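Local coordinates for protein Polyphosphate:AMP phosphotransferase (Pseudomonas aeruginosa PAO1, PDB 3CZP) that catalyses phosphoryl transfer from inorganic polyphosphate to AMP, making ADP, with magnesium as cofactor, and also converts GMP to GDP less efficiently, at residues 353-356 / 360-363; 406-411 / 458-463. All coordinates share one frame; numbering follows the deposited sequence.

Interaction 1 of 2, residues 353-356 / 360-363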
loop_
_atom_site.group_PDB
_atom_site.type_symbol
_atom_site.label_atom_id
_atom_site.label_comp_id
_atom_site.label_asym_id
_atom_site.label_seq_id
_atom_site.Cartn_x
_atom_site.Cartn_y
_atom_site.Cartn_z
ATOM N N HIS A 353 -1.395 8.157 4.120
ATOM C CA HIS A 353 -0.291 8.762 4.822
ATOM C C HIS A 353 -0.533 9.168 6.251
ATOM O O HIS A 353 0.346 9.793 6.842
ATOM C CB HIS A 353 0.159 10.021 4.071
ATOM C CG HIS A 353 0.817 9.710 2.788
ATOM N ND1 HIS A 353 1.976 8.983 2.717
ATOM C CD2 HIS A 353 0.451 9.981 1.513
ATOM C CE1 HIS A 353 2.307 8.820 1.448
ATOM N NE2 HIS A 353 1.408 9.439 0.699
ATOM N N ILE A 354 -1.678 8.827 6.829
ATOM C CA ILE A 354 -1.986 9.285 8.197
ATOM C C ILE A 354 -1.109 8.567 9.182
ATOM O O ILE A 354 -0.913 7.375 9.069
ATOM C CB ILE A 354 -3.464 9.069 8.498
ATOM C CG1 ILE A 354 -4.285 10.129 7.731
ATOM C CG2 ILE A 354 -3.745 8.990 10.000
ATOM C CD1 ILE A 354 -4.087 11.530 8.232
ATOM N N PRO A 355 -0.577 9.289 10.188
ATOM C CA PRO A 355 0.352 8.618 11.105
ATOM C C PRO A 355 -0.278 7.627 12.080
ATOM O O PRO A 355 -1.414 7.798 12.515
ATOM C CB PRO A 355 1.038 9.802 11.823
ATOM C CG PRO A 355 0.035 10.904 11.757
ATOM C CD PRO A 355 -0.692 10.733 10.464
ATOM N N ALA A 356 0.442 6.560 12.379
ATOM C CA ALA A 356 0.137 5.748 13.542
ATOM C C ALA A 356 0.353 6.565 14.838
ATOM O O ALA A 356 1.000 7.609 14.835
ATOM C CB ALA A 356 0.990 4.541 13.553
ATOM N N PHE A 360 4.586 11.513 13.581
ATOM C CA PHE A 360 4.440 12.932 13.203
ATOM C C PHE A 360 4.557 13.016 11.697
ATOM O O PHE A 360 5.555 12.643 11.159
ATOM C CB PHE A 360 5.560 13.738 13.896
ATOM C CG PHE A 360 5.584 15.240 13.603
ATOM C CD1 PHE A 360 4.533 15.908 12.934
ATOM C CD2 PHE A 360 6.679 15.970 14.004
ATOM C CE1 PHE A 360 4.594 17.274 12.688
ATOM C CE2 PHE A 360 6.770 17.339 13.748
ATOM C CZ PHE A 360 5.735 17.999 13.093
ATOM N N THR A 361 3.506 13.415 11.001
ATOM C CA THR A 361 3.533 13.487 9.529
ATOM C C THR A 361 3.361 14.948 9.172
ATOM O O THR A 361 2.527 15.653 9.715
ATOM C CB THR A 361 2.446 12.673 8.847
ATOM O OG1 THR A 361 2.563 11.303 9.229
ATOM C CG2 THR A 361 2.526 12.825 7.307
ATOM N N ILE A 362 4.216 15.403 8.280
ATOM C CA ILE A 362 4.180 16.757 7.776
ATOM C C ILE A 362 3.763 16.671 6.271
ATOM O O ILE A 362 4.374 15.902 5.477
ATOM C CB ILE A 362 5.572 17.359 7.880
ATOM C CG1 ILE A 362 6.096 17.380 9.335
ATOM C CG2 ILE A 362 5.588 18.752 7.228
ATOM C CD1 ILE A 362 7.442 18.154 9.491
ATOM N N PHE A 363 2.754 17.474 5.905
ATOM C CA PHE A 363 2.210 17.514 4.595
ATOM C C PHE A 363 2.646 18.832 3.966
ATOM O O PHE A 363 2.210 19.915 4.349
ATOM C CB PHE A 363 0.692 17.373 4.607
ATOM C CG PHE A 363 0.201 15.990 4.913
ATOM C CD1 PHE A 363 0.122 15.039 3.912
ATOM C CD2 PHE A 363 -0.138 15.620 6.219
ATOM C CE1 PHE A 363 -0.314 13.744 4.175
ATOM C CE2 PHE A 363 -0.605 14.317 6.504
ATOM C CZ PHE A 363 -0.689 13.387 5.476
#
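The Phe363 ring meets residues 353-356 with its far end: CZ lies 3.7 Å from His353 CB and CE1 3.8 Å from the same atom, the methylene carbon approaching the ring obliquely. One face of this ring is taken by its own strand neighbour two residues back, for Thr361 CG2 sits 3.5 Å above the plane, offset toward the rim. His353 CB comes in beyond the CZ and CE1 end, displaced to the same side of the plane as Thr361 CG2. What brings the ring there is chi1 of -73°, which sets CG beside the backbone N and swings the ring toward His353. Further out, Trp367 packs edge-to-face with Phe363.

Thr361 makes the second half of the contact. Its OG1 is the branch that faces the pyrrolidine of Pro355, 3.4 Å from CB and 3.5 Å from CD, while CG2 goes to the Phe363 ring. His353 O is 3.6 Å from Thr361 OG1, and no bond is made between them; the carbonyl oxygen also lies 3.8 Å from Thr361 CG2.

Residues 353-356 form the connection that follows helix 348-351 and leads into strand 360-364, next to the edge strand 330-333 in the parallel five-stranded sheet of order 2-3-1-4-5. This is the P-loop kinase-like core of the second PPK2 domain. The connection folds back beside the strand it is about to enter, with Pro355 and Thr361 as the nearest pair of alpha carbons. On the sheet, Pro355 also touches Ser300 and Val302 of the central strand, while Val332 of the edge strand is touched by His353, Thr361 and Phe363. Ile354 and Ala356 lie against residues 86-88 of the first PPK2 domain of the same chain, where Ile354 O accepts a weak hydrogen bond from Arg87.

Interaction 2 of 2, residues 406-411 / 458-463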
loop_
_atom_site.group_PDB
_atom_site.type_symbol
_atom_site.label_atom_id
_atom_site.label_comp_id
_atom_site.label_asym_id
_atom_site.label_seq_id
_atom_site.Cartn_x
_atom_site.Cartn_y
_atom_site.Cartn_z
ATOM N N VAL A 406 -3.917 18.093 14.956
ATOM C CA VAL A 406 -3.889 18.638 13.617
ATOM C C VAL A 406 -3.580 20.163 13.627
ATOM O O VAL A 406 -4.329 20.987 14.216
ATOM C CB VAL A 406 -5.217 18.347 12.942
ATOM C CG1 VAL A 406 -5.278 18.977 11.574
ATOM C CG2 VAL A 406 -5.484 16.811 12.921
ATOM N N VAL A 407 -2.465 20.527 12.990
ATOM C CA VAL A 407 -2.045 21.919 12.882
ATOM C C VAL A 407 -1.981 22.291 11.395
ATOM O O VAL A 407 -1.493 21.500 10.603
ATOM C CB VAL A 407 -0.709 22.107 13.636
ATOM C CG1 VAL A 407 -0.345 23.553 13.671
ATOM C CG2 VAL A 407 -0.878 21.612 15.145
ATOM N N LYS A 408 -2.509 23.458 11.011
ATOM C CA LYS A 408 -2.616 23.867 9.604
ATOM C C LYS A 408 -2.076 25.289 9.379
ATOM O O LYS A 408 -2.531 26.236 10.012
ATOM C CB LYS A 408 -4.101 23.844 9.186
ATOM C CG LYS A 408 -4.751 22.465 9.146
ATOM C CD LYS A 408 -6.169 22.552 8.591
ATOM C CE LYS A 408 -7.167 23.193 9.538
ATOM N NZ LYS A 408 -8.656 23.039 9.116
ATOM N N PHE A 409 -1.130 25.443 8.463
ATOM C CA PHE A 409 -0.468 26.721 8.223
ATOM C C PHE A 409 -0.736 27.239 6.807
ATOM O O PHE A 409 -0.535 26.530 5.830
ATOM C CB PHE A 409 1.067 26.574 8.425
ATOM C CG PHE A 409 1.489 26.175 9.851
ATOM C CD1 PHE A 409 1.418 27.086 10.907
ATOM C CD2 PHE A 409 1.933 24.902 10.123
ATOM C CE1 PHE A 409 1.768 26.731 12.163
ATOM C CE2 PHE A 409 2.317 24.560 11.399
ATOM C CZ PHE A 409 2.229 25.466 12.413
ATOM N N TRP A 410 -1.132 28.499 6.706
ATOM C CA TRP A 410 -1.132 29.209 5.467
ATOM C C TRP A 410 -0.073 30.256 5.598
ATOM O O TRP A 410 -0.224 31.187 6.371
ATOM C CB TRP A 410 -2.478 29.894 5.160
ATOM C CG TRP A 410 -2.353 30.709 3.945
ATOM C CD1 TRP A 410 -2.118 32.075 3.867
ATOM C CD2 TRP A 410 -2.309 30.226 2.593
ATOM N NE1 TRP A 410 -1.968 32.453 2.532
ATOM C CE2 TRP A 410 -2.082 31.349 1.740
ATOM C CE3 TRP A 410 -2.430 28.955 2.021
ATOM C CZ2 TRP A 410 -1.994 31.229 0.356
ATOM C CZ3 TRP A 410 -2.337 28.844 0.621
ATOM C CH2 TRP A 410 -2.117 29.958 -0.186
ATOM N N LEU A 411 1.013 30.081 4.861
ATOM C CA LEU A 411 2.093 31.058 4.873
ATOM C C LEU A 411 1.774 32.145 3.854
ATOM O O LEU A 411 1.732 31.904 2.641
ATOM C CB LEU A 411 3.471 30.430 4.599
ATOM C CG LEU A 411 4.233 29.934 5.841
ATOM C CD1 LEU A 411 3.462 28.909 6.629
ATOM C CD2 LEU A 411 5.614 29.365 5.375
ATOM N N ASP A 458 -12.623 30.491 6.187
ATOM C CA ASP A 458 -13.991 30.563 6.654
ATOM C C ASP A 458 -14.690 29.212 6.851
ATOM O O ASP A 458 -15.375 28.998 7.855
ATOM C CB ASP A 458 -14.828 31.356 5.663
ATOM C CG ASP A 458 -16.271 31.439 6.076
ATOM O OD1 ASP A 458 -16.547 32.070 7.132
ATOM O OD2 ASP A 458 -17.134 30.885 5.348
ATOM N N ARG A 459 -14.542 28.295 5.891
ATOM C CA ARG A 459 -15.349 27.081 5.891
ATOM C C ARG A 459 -14.678 25.916 6.650
ATOM O O ARG A 459 -15.344 24.958 7.041
ATOM C CB ARG A 459 -15.666 26.667 4.449
ATOM C CG ARG A 459 -16.056 27.814 3.498
ATOM C CD ARG A 459 -17.498 27.817 3.034
ATOM N NE ARG A 459 -17.545 27.979 1.575
ATOM C CZ ARG A 459 -17.598 29.132 0.911
ATOM N NH1 ARG A 459 -17.657 30.301 1.548
ATOM N NH2 ARG A 459 -17.603 29.105 -0.418
ATOM N N THR A 460 -13.355 25.969 6.843
ATOM C CA THR A 460 -12.617 24.824 7.453
ATOM C C THR A 460 -11.718 25.232 8.622
ATOM O O THR A 460 -10.967 24.425 9.134
ATOM C CB THR A 460 -11.729 24.022 6.399
ATOM O OG1 THR A 460 -10.716 24.893 5.854
ATOM C CG2 THR A 460 -12.561 23.452 5.204
ATOM N N SER A 461 -11.769 26.479 9.046
ATOM C CA SER A 461 -11.067 26.826 10.303
ATOM C C SER A 461 -12.015 26.576 11.449
ATOM O O SER A 461 -12.840 27.413 11.745
ATOM C CB SER A 461 -10.598 28.253 10.327
ATOM O OG SER A 461 -9.734 28.401 11.436
ATOM N N THR A 462 -11.939 25.380 12.032
ATOM C CA THR A 462 -12.932 24.894 12.966
ATOM C C THR A 462 -12.331 24.944 14.361
ATOM O O THR A 462 -11.146 25.126 14.485
ATOM C CB THR A 462 -13.353 23.435 12.636
ATOM O OG1 THR A 462 -12.213 22.566 12.641
ATOM C CG2 THR A 462 -14.024 23.343 11.286
ATOM N N GLU A 463 -13.161 24.764 15.388
ATOM C CA GLU A 463 -12.691 24.599 16.758
ATOM C C GLU A 463 -11.726 23.416 16.912
ATOM O O GLU A 463 -10.738 23.508 17.620
ATOM C CB GLU A 463 -13.904 24.434 17.679
ATOM C CG GLU A 463 -13.610 24.058 19.155
ATOM C CD GLU A 463 -13.709 25.238 20.123
ATOM O OE1 GLU A 463 -13.316 26.382 19.769
ATOM O OE2 GLU A 463 -14.167 25.000 21.265
#
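Lys408 reaches from the sheet to the end of a helix and gives its ammonium group to a backbone carbonyl: NZ is hydrogen-bonded to Thr460 O at 2.7 Å. The C=O...N angle is 150°, and the nitrogen stands 29° out of the carbonyl plane, so it approaches the oxygen from somewhat above that plane. Lysine carbon CE is 4.0 Å from the same oxygen, and Thr460 CB comes within 4.2 Å of NZ. The chain is extended at its second and fourth torsions but bends at the third (chi3 -72°), and this bend helps to bring the tip to the carbonyl.

The same nitrogen has further partners: Glu396 forms a salt bridge with NZ, Tyr368 OH is hydrogen-bonded to it, and Ala465 O adds a weak bond. Within this buried setting the glutamate would be expected to favour the charged form of the lysine.

Thr460 is the last residue of helix 446-460; Ser461 is the first to leave helical backbone angles. Thr460 O therefore belongs to the end of a helix, and the lysine is its partner from strand 404-412. In the parallel sheet of the second PPK2 domain that strand lies between the central strand 300-307 and the edge strand 467-471.

The turn beyond the helix is tied to the approaching edge strand as well. Thr460 OG1 bonds back to Met456 O, one helical turn earlier, and is also hydrogen-bonded to Trp467 NE1, while Ser461 OG bonds to Trp467 N. Arg459 O receives Asn393 ND2 from helix 382-402, the helix that also carries Glu396.

Both contacts belong to the second PPK2 domain and reach one parallel sheet, flanking its central strand 300-307: interaction 1 involves strand 360-364 on one side of it, interaction 2 strand 404-412 on the other. Their centres are about 17 Å apart and their nearest atoms about 7 Å. Along the chain they follow in series. Interaction 1 is van der Waals packing, without a hydrogen bond between its segments, of a strand against the connection leading into it; interaction 2 fixes the end of helix 446-460 to the sheet by a charged side chain. Strand 300-307 touches Phe363 and Pro355 of the first and pairs through backbone bonds with Val407 and Phe409 of the second.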